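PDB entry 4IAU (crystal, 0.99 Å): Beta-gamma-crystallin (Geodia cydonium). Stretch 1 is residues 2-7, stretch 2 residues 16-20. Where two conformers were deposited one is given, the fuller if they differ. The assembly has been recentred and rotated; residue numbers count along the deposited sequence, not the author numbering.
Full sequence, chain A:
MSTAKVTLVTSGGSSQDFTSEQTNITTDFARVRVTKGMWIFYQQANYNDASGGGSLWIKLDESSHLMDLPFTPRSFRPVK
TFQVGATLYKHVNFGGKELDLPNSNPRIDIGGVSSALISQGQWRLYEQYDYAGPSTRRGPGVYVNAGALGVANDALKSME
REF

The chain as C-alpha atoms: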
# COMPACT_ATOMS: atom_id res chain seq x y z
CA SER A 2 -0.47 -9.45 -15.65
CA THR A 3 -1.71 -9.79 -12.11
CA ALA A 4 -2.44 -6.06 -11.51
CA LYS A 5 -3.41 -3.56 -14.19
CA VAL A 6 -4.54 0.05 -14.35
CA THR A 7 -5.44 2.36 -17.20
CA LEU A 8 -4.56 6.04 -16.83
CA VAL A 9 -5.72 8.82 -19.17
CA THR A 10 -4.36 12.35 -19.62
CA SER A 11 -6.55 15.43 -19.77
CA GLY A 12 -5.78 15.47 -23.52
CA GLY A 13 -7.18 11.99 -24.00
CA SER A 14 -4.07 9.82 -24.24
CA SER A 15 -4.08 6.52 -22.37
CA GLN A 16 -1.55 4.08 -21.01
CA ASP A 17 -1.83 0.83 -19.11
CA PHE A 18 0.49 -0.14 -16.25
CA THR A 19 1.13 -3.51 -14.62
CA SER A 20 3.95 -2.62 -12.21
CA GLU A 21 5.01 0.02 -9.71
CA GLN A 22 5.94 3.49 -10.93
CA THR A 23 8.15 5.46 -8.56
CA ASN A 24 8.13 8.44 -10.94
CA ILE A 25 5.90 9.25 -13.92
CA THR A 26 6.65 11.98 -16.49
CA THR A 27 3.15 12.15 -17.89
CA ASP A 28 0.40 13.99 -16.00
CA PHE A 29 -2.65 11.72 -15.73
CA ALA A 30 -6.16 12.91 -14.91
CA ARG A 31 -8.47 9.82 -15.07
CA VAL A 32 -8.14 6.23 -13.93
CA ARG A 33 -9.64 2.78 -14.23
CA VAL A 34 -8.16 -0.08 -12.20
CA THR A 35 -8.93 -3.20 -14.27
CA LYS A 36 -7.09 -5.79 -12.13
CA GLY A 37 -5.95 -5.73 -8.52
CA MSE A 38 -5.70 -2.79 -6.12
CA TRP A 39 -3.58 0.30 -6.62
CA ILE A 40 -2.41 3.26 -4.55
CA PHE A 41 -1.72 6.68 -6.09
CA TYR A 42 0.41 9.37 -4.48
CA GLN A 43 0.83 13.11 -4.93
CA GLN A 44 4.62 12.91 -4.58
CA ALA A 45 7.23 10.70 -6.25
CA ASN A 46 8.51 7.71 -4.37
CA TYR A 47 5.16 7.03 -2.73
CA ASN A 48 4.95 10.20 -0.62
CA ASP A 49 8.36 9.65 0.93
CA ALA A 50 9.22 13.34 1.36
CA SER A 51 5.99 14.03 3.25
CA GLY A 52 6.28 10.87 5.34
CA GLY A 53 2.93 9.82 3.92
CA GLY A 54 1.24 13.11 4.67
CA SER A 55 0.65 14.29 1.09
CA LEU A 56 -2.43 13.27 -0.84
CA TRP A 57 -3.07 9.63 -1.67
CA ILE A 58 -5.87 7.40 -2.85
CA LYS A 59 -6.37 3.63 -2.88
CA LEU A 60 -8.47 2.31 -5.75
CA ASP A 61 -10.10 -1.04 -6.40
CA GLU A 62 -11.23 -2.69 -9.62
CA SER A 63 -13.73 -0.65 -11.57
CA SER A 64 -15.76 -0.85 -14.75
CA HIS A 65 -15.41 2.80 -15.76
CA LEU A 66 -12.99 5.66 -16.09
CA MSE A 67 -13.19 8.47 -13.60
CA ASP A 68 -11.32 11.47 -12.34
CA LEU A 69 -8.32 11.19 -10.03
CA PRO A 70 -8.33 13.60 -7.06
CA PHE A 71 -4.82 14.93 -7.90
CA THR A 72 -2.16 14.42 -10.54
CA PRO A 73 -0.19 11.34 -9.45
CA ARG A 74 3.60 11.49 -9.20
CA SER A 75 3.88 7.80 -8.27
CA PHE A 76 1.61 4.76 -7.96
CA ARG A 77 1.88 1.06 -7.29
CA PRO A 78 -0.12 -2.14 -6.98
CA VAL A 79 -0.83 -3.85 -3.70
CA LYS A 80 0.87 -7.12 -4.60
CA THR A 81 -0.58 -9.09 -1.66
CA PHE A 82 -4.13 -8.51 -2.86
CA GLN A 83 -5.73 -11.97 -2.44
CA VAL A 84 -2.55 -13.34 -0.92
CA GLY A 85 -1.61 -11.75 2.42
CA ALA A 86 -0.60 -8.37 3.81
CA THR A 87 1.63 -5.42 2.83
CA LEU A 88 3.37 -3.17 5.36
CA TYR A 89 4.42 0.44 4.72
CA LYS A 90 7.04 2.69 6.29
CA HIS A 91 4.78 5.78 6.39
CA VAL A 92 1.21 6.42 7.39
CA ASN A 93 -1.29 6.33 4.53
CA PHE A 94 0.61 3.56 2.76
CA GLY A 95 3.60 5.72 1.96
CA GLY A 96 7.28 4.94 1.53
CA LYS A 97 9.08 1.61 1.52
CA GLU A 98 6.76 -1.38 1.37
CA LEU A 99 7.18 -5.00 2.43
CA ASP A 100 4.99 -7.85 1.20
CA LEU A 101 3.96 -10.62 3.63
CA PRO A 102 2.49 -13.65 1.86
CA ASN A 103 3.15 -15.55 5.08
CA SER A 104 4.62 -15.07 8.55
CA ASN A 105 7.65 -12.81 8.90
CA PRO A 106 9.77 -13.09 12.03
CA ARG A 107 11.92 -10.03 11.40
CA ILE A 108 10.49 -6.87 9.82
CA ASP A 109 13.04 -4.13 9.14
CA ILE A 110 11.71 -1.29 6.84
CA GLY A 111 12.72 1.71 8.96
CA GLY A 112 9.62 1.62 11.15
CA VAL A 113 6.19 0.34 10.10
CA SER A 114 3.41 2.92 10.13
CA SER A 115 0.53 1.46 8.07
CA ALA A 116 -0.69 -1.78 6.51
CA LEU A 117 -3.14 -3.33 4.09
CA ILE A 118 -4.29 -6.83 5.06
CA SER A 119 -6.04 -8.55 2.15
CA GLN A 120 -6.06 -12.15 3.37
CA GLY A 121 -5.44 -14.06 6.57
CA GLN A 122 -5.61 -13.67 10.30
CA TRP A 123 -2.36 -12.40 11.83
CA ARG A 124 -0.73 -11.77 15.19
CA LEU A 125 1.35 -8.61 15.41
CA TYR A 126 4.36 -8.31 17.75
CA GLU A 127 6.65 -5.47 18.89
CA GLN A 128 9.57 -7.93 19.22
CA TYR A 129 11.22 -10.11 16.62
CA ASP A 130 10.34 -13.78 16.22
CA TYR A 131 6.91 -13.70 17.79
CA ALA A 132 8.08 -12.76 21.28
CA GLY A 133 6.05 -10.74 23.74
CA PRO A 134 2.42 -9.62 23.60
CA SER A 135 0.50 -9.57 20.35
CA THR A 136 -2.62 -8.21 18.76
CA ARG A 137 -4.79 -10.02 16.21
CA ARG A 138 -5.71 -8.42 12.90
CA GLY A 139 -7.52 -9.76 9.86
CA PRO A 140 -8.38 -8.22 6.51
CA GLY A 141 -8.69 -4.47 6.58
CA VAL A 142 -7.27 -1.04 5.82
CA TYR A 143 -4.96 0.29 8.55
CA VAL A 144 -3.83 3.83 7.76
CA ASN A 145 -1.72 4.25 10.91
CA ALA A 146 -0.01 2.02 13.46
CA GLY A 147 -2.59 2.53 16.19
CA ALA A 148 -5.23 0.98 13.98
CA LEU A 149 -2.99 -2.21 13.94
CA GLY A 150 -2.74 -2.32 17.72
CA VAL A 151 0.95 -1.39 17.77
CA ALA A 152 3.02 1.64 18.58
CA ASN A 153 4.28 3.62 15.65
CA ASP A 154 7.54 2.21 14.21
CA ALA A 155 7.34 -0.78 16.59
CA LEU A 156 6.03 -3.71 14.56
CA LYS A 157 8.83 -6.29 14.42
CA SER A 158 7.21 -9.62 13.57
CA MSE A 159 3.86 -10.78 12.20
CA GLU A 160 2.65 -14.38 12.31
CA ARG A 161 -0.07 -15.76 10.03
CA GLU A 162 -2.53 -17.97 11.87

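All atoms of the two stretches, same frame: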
# COMPACT_ATOMS: atom_id res chain seq x y z
N SER A 2 -0.69 -10.41 -16.70
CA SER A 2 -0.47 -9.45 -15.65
C SER A 2 -1.42 -9.75 -14.52
O SER A 2 -2.59 -10.06 -14.77
CB SER A 2 -0.75 -8.01 -16.11
OG SER A 2 -2.09 -7.96 -16.60
N THR A 3 -0.94 -9.59 -13.31
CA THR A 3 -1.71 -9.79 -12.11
C THR A 3 -2.37 -8.51 -11.56
O THR A 3 -3.42 -8.57 -10.87
CB THR A 3 -0.81 -10.42 -11.02
OG1 THR A 3 -0.24 -11.60 -11.63
CG2 THR A 3 -1.76 -10.94 -10.00
N ALA A 4 -1.82 -7.36 -11.83
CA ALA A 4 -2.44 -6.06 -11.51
C ALA A 4 -2.34 -5.20 -12.75
O ALA A 4 -1.35 -5.25 -13.48
CB ALA A 4 -1.73 -5.42 -10.33
N LYS A 5 -3.38 -4.37 -12.98
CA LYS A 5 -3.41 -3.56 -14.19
C LYS A 5 -4.26 -2.33 -13.95
O LYS A 5 -5.35 -2.43 -13.36
CB LYS A 5 -3.89 -4.39 -15.38
CG LYS A 5 -3.59 -3.79 -16.72
CD LYS A 5 -4.01 -4.74 -17.85
CE LYS A 5 -3.64 -4.14 -19.19
NZ LYS A 5 -4.10 -5.11 -20.26
N VAL A 6 -3.80 -1.20 -14.43
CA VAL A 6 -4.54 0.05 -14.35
C VAL A 6 -4.36 0.81 -15.67
O VAL A 6 -3.29 0.85 -16.23
CB VAL A 6 -4.12 0.89 -13.12
CG1 VAL A 6 -2.64 1.27 -13.17
CG2 VAL A 6 -5.00 2.12 -12.97
N THR A 7 -5.45 1.44 -16.09
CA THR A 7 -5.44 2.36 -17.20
C THR A 7 -5.49 3.79 -16.66
O THR A 7 -6.31 4.10 -15.80
CB THR A 7 -6.67 2.16 -18.10
OG1 THR A 7 -6.63 0.85 -18.67
CG2 THR A 7 -6.74 3.21 -19.23
N GLN A 16 -2.59 5.09 -21.16
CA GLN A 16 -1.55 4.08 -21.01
C GLN A 16 -1.97 3.12 -19.93
O GLN A 16 -2.57 3.51 -18.93
CB GLN A 16 -0.22 4.75 -20.63
CG GLN A 16 0.97 3.80 -20.71
CD GLN A 16 2.29 4.46 -20.53
OE1 GLN A 16 2.39 5.66 -20.27
NE2 GLN A 16 3.37 3.68 -20.66
N ASP A 17 -1.59 1.84 -20.12
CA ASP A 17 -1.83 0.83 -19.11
C ASP A 17 -0.51 0.52 -18.39
O ASP A 17 0.55 0.53 -18.98
CB ASP A 17 -2.37 -0.44 -19.73
CG ASP A 17 -3.72 -0.28 -20.43
OD1 ASP A 17 -4.40 0.70 -20.19
OD2 ASP A 17 -4.03 -1.21 -21.26
N PHE A 18 -0.63 0.21 -17.09
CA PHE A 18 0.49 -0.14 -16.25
C PHE A 18 0.18 -1.42 -15.52
O PHE A 18 -0.95 -1.67 -15.09
CB PHE A 18 0.73 0.97 -15.23
CG PHE A 18 1.07 2.30 -15.88
CD1 PHE A 18 0.04 3.15 -16.28
CD2 PHE A 18 2.39 2.66 -16.10
CE1 PHE A 18 0.33 4.36 -16.92
CE2 PHE A 18 2.68 3.87 -16.72
CZ PHE A 18 1.66 4.70 -17.14
N THR A 19 1.25 -2.23 -15.30
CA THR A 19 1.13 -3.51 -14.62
C THR A 19 2.16 -3.62 -13.50
O THR A 19 2.26 -4.68 -12.89
CB THR A 19 1.34 -4.68 -15.58
OG1 THR A 19 2.61 -4.58 -16.20
CG2 THR A 19 0.27 -4.64 -16.69
N SER A 20 2.92 -2.58 -13.22
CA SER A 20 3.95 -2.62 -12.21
C SER A 20 4.10 -1.27 -11.56
O SER A 20 3.61 -0.26 -12.07
CB SER A 20 5.27 -3.11 -12.80
OG SER A 20 5.74 -2.13 -13.69
O HOH W 1 1.06 -7.13 -12.48
O HOH W 2 -2.67 -3.28 -22.19

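Two neighbouring strands, residues 5-7 and 16-18, run antiparallel with their axes 4.7 Å apart at closest approach, and the pairing between them centres on Val-6 and Phe-18. These two form the hydrogen-bonded pair of the ladder: Val-6 N donates to Phe-18 O at 3.0 Å, and Phe-18 N donates to Val-6 O at 2.9 Å, both nearly straight. One residue on each strand thus has its amide and its carbonyl satisfied by a single partner. The same carbonyls also receive CA-H...O contacts from the flanking residues, with Lys-5 CA 3.2 Å from Phe-18 O and Asp-17 CA 3.2 Å from Val-6 O. Each oxygen therefore meets a strong donor and a weak one, a common economy of antiparallel sheet.

The side chains of Val-6 and Phe-18 leave on the same face, and both residues are buried. Val-6 CG1 lies 4.0 Å from Phe-18 CB, so the two meet near the base of the aromatic side chain. A beta-branched valine and an aromatic residue both favour extended backbone, and neither brings a side-chain polar group that would need a partner on this buried face.

Thr-7 and Asp-17 make the next pair, a non-hydrogen-bonded one, and their side chains lie on the other face. With no backbone hydrogen bond between them, the side chains supply one: Thr-7 OG1 donates to Asp-17 OD1 at 2.7 Å. Both residues take the m rotamer for chi1, and the end of the aspartate comes nearer to the first stretch than its CA-to-CB bond would suggest. The backbone adds a longer CA-H...O contact, Thr-7 CA to Gln-16 O at 3.5 Å.

The other carboxylate oxygen of Asp-17 faces Lys-5. The lysine, fully extended with all four chi angles t, brings NZ to 4.0 Å from Asp-17 OD2, too far for a salt bridge. Water 2 closes the gap, accepting from Lys-5 NZ at 3.0 Å and donating to Asp-17 OD2 at 2.6 Å. The two carboxylate oxygens are thus served separately, OD1 by a hydroxyl and OD2 by a water, while the ammonium also finds a hydrogen bond elsewhere in the structure.

Beyond the ladder, water continues the connection. Water 1 accepts from Ala-4 N at 3.0 Å and donates to Thr-19 O at 2.8 Å, bridging two backbone groups that do not bond directly. Alongside it, Thr-19 CA approaches Ala-4 O at 3.2 Å in another CA-H...O contact. The small alanine side chain points sideways and makes no close contact with the second stretch.

Thr-19 is exposed overall but loses 64 Å² to the first stretch. Its methyl does much of the packing, with CG2 3.6 Å from Ser-2 CB and 4.0 Å from Lys-5 CG, the latter contact using the aliphatic part of the lysine. Ser-2 OG is hydrogen-bonded elsewhere in the structure. The contact buries 386 Å² in all.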